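Local coordinates for protein transcriptional regulator (Rhodococcus sp., PDB 2O0Y) that probably binds DNA through a helix-turn-helix domain and regulates transcription as a member of the IclR family, at the interface of chains A and B. Numbering follows the deposited sequence. Chains: chain A/B, Transcriptional regulator.

Contact 1: the interface of chains A and B. Residues chain A 30, 142-145; chain B 81, 84.
The guanidinium group of B:Arg84 lies like a plate between two groups of chain A. Over the centre of one face sits the methyl CG2 of A:Val144, 3.7 Å from CZ of B:Arg84; against the opposite face, shifted toward the rim, lies the carboxylate of A:Glu30, its plane only 16° from that of the guanidinium. An arginine suits this slot, since its long, flexible chain carries a flat, cationic end that offers one face to a branched apolar residue and the other to an anion. The carboxylate is therefore stacked on the arginine as well as paired with it by charge, a salt bridge running from NH1 of B:Arg84 to OE2 of A:Glu30 at 3.3 Å. The same NH1 donates a hydrogen bond to OE1 of B:Glu81 within its own chain, 3.1 Å long and tilted from both flat groups. A bend at chi3 (-76°) turns the arginine tip into this position, while its NE reaches a water that also binds the backbone O of A:Glu30. OE2 of A:Glu30 and OE2 of B:Glu81 are modelled 2.5 Å apart, too close for two charged carboxylates, so this pair is doubtful unless one carries a proton. Chain B contributes the 3-10 turn 80-85; chain A contributes A:Glu30, just beyond helix 20-29 of the DNA-binding region, and loop residues 142-145 leading into strand 146-147 of the C-terminal region.

Contact 2: the interface of chains A and B. Residues chain A 19, 21-22; chain B 17-18, 21-22, 58.
A:Ser21 and B:Ser21, the same position in two copies of the chain, meet near the beginnings of their helices, but they do different work. The hydroxyl OG of A:Ser21 donates a hydrogen bond of 2.9 Å to the backbone O of B:Gly18. It arrives in the carbonyl plane on a lone pair, with an angle of 110° at the oxygen, and so comes well to one side of the C=O direction. With chi1 at 49°, OG is tucked between its own backbone N and carbonyl carbon, which points it toward chain B. B:Ser21 takes another torsion: its OG is anti to the carbonyl carbon, and it is CB that abuts OG of A:Ser21, at 3.3 Å.

Small residues suit this approach. B:Gly18 has no side chain to hold the partner away, and CB of A:Ser21 packs tightly against its CA at 3.5 Å. Beside them, the methyl CG2 of B:Val22 lies 3.8 Å from CB of A:Ser21, giving the polar bond an apolar flank. Exchanging A:Ser21 for an alanine removes the hydroxyl, which would probably leave the carbonyl of B:Gly18 without its partner from chain A and the two helix starts less firmly pinned.

Farther along, branched side chains supply looser apolar contact: CG2 of A:Val22 faces CD2 of B:Leu58 at 4.1 Å, the two side chains meeting at a slant. Separately, CG1 of A:Val19 places a methyl near the hydroxyl OG of B:Ser21. B:Leu58 comes from helix 52-64, by family the recognition helix of the helix-turn-helix motif. The patch thus joins the first helices to each other and helix 20-29 of chain A to the recognition helix of chain B; if the pair is the working dimer, as is usual in this family, it would help set the spacing of the two DNA-reading units.

Contact 1: the interface of chains A and B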
loop_
_atom_site.group_PDB
_atom_site.type_symbol
_atom_site.label_atom_id
_atom_site.label_comp_id
_atom_site.label_asym_id
_atom_site.label_seq_id
_atom_site.Cartn_x
_atom_site.Cartn_y
_atom_site.Cartn_z
ATOM N N GLU A 30 2.321 16.801 3.247
ATOM C CA GLU A 30 2.668 15.953 4.383
ATOM C C GLU A 30 1.766 16.222 5.579
ATOM O O GLU A 30 1.740 15.440 6.521
ATOM C CB GLU A 30 4.152 16.103 4.761
ATOM C CG GLU A 30 5.106 15.408 3.770
ATOM C CD GLU A 30 6.536 15.622 4.152
ATOM O OE1 GLU A 30 6.768 16.357 5.122
ATOM O OE2 GLU A 30 7.443 15.093 3.485
ATOM N N LEU A 142 4.898 4.182 7.407
ATOM C CA LEU A 142 5.402 3.844 6.076
ATOM C C LEU A 142 5.795 5.121 5.361
ATOM O O LEU A 142 5.069 6.102 5.431
ATOM C CB LEU A 142 4.251 3.155 5.308
ATOM C CG LEU A 142 4.508 2.489 3.964
ATOM C CD1 LEU A 142 5.223 1.260 4.157
ATOM C CD2 LEU A 142 3.180 2.126 3.297
ATOM N N GLY A 143 6.952 5.134 4.681
ATOM C CA GLY A 143 7.228 6.261 3.725
ATOM C C GLY A 143 7.817 7.499 4.374
ATOM O O GLY A 143 8.135 8.455 3.705
ATOM N N VAL A 144 7.973 7.493 5.704
ATOM C CA VAL A 144 8.507 8.726 6.415
ATOM C C VAL A 144 10.003 8.531 6.659
ATOM O O VAL A 144 10.398 7.514 7.184
ATOM C CB VAL A 144 7.737 8.942 7.740
ATOM C CG1 VAL A 144 8.366 10.108 8.618
ATOM C CG2 VAL A 144 6.225 9.176 7.384
ATOM N N PRO A 145 10.837 9.516 6.302
ATOM C CA PRO A 145 12.281 9.345 6.490
ATOM C C PRO A 145 12.708 9.469 7.940
ATOM O O PRO A 145 12.295 10.419 8.615
ATOM C CB PRO A 145 12.878 10.516 5.704
ATOM C CG PRO A 145 11.817 11.569 5.692
ATOM C CD PRO A 145 10.497 10.826 5.672
ATOM N N GLU B 81 8.541 8.303 -0.393
ATOM C CA GLU B 81 7.705 9.376 0.166
ATOM C C GLU B 81 6.261 9.143 -0.098
ATOM O O GLU B 81 5.391 9.398 0.731
ATOM C CB GLU B 81 8.122 10.733 -0.412
ATOM C CG GLU B 81 7.190 11.941 -0.091
ATOM C CD GLU B 81 7.412 12.601 1.240
ATOM O OE1 GLU B 81 8.140 12.037 2.058
ATOM O OE2 GLU B 81 6.794 13.681 1.507
ATOM N N ARG B 84 3.714 7.361 2.162
ATOM C CA ARG B 84 3.223 7.878 3.444
ATOM C C ARG B 84 1.768 8.241 3.399
ATOM O O ARG B 84 1.171 8.489 4.466
ATOM C CB ARG B 84 4.059 9.064 3.931
ATOM C CG ARG B 84 3.809 10.347 3.188
ATOM C CD ARG B 84 5.032 11.293 3.434
ATOM N NE ARG B 84 4.963 11.858 4.783
ATOM C CZ ARG B 84 6.001 12.311 5.491
ATOM N NH1 ARG B 84 7.222 12.241 5.032
ATOM N NH2 ARG B 84 5.796 12.802 6.696
HETATM O O HOH W 1 2.503 6.512 6.724
HETATM O O HOH W 2 2.363 12.801 6.296
HETATM O O HOH W 3 10.340 13.933 2.783
#

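Contact 2: the interface of chains A and B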
loop_
_atom_site.group_PDB
_atom_site.type_symbol
_atom_site.label_atom_id
_atom_site.label_comp_id
_atom_site.label_asym_id
_atom_site.label_seq_id
_atom_site.Cartn_x
_atom_site.Cartn_y
_atom_site.Cartn_z
ATOM N N VAL A 19 14.621 23.248 -4.126
ATOM C CA VAL A 19 13.756 24.257 -4.766
ATOM C C VAL A 19 12.584 24.549 -3.820
ATOM O O VAL A 19 11.813 23.643 -3.461
ATOM C CB VAL A 19 13.279 23.851 -6.211
ATOM C CG1 VAL A 19 12.536 25.009 -6.884
ATOM C CG2 VAL A 19 14.470 23.446 -7.081
ATOM N N SER A 21 9.609 26.303 -3.728
ATOM C CA SER A 21 8.173 26.018 -3.925
ATOM C C SER A 21 7.824 24.535 -3.944
ATOM O O SER A 21 6.751 24.140 -3.513
ATOM C CB SER A 21 7.565 26.767 -5.119
ATOM O OG SER A 21 8.394 26.588 -6.286
ATOM N N VAL A 22 8.748 23.707 -4.402
ATOM C CA VAL A 22 8.568 22.252 -4.401
ATOM C C VAL A 22 8.674 21.669 -2.969
ATOM O O VAL A 22 7.933 20.780 -2.586
ATOM C CB VAL A 22 9.631 21.629 -5.272
ATOM C CG1 VAL A 22 9.557 20.067 -5.216
ATOM C CG2 VAL A 22 9.467 22.141 -6.660
ATOM N N ALA B 17 5.816 31.533 -10.625
ATOM C CA ALA B 17 7.314 31.470 -10.426
ATOM C C ALA B 17 7.639 30.353 -9.443
ATOM O O ALA B 17 8.327 29.366 -9.782
ATOM C CB ALA B 17 7.840 32.794 -9.911
ATOM N N GLY B 18 7.140 30.522 -8.219
ATOM C CA GLY B 18 6.974 29.421 -7.288
ATOM C C GLY B 18 5.896 28.496 -7.826
ATOM O O GLY B 18 6.064 27.273 -7.821
ATOM N N SER B 21 7.166 26.318 -10.809
ATOM C CA SER B 21 7.882 25.114 -10.387
ATOM C C SER B 21 6.966 24.018 -9.935
ATOM O O SER B 21 7.253 22.820 -10.130
ATOM C CB SER B 21 8.945 25.425 -9.320
ATOM O OG SER B 21 10.041 26.090 -9.958
ATOM N N VAL B 22 5.888 24.405 -9.264
ATOM C CA VAL B 22 4.955 23.427 -8.728
ATOM C C VAL B 22 4.189 22.788 -9.888
ATOM O O VAL B 22 4.000 21.614 -9.859
ATOM C CB VAL B 22 4.014 24.053 -7.664
ATOM C CG1 VAL B 22 2.814 23.123 -7.324
ATOM C CG2 VAL B 22 4.828 24.425 -6.414
ATOM N N LEU B 58 14.806 19.776 -10.987
ATOM C CA LEU B 58 13.559 19.370 -10.284
ATOM C C LEU B 58 13.640 17.938 -9.849
ATOM O O LEU B 58 13.221 17.612 -8.718
ATOM C CB LEU B 58 12.308 19.602 -11.153
ATOM C CG LEU B 58 11.970 21.069 -11.455
ATOM C CD1 LEU B 58 10.923 21.224 -12.618
ATOM C CD2 LEU B 58 11.468 21.785 -10.176
#

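About 20 Å separates the C-alpha centres of contact 1 and contact 2, and no residue belongs to both. Helix 20-29 of chain A connects them: contact 2 uses its first turn, whereas contact 1 takes up the residue just after its last. Contact 2 joins the paired N-terminal regions, while contact 1 extends the interface toward the C-terminal region of chain A; contact 1 rests on a stacked charge pair, a methyl and water, contact 2 on small residues, a hydroxyl bond and light apolar contact. Because the interface departs from exact two-fold symmetry, equivalent residues need not make equivalent contacts. Together the patches would tie the DNA-binding and C-terminal regions into one assembly.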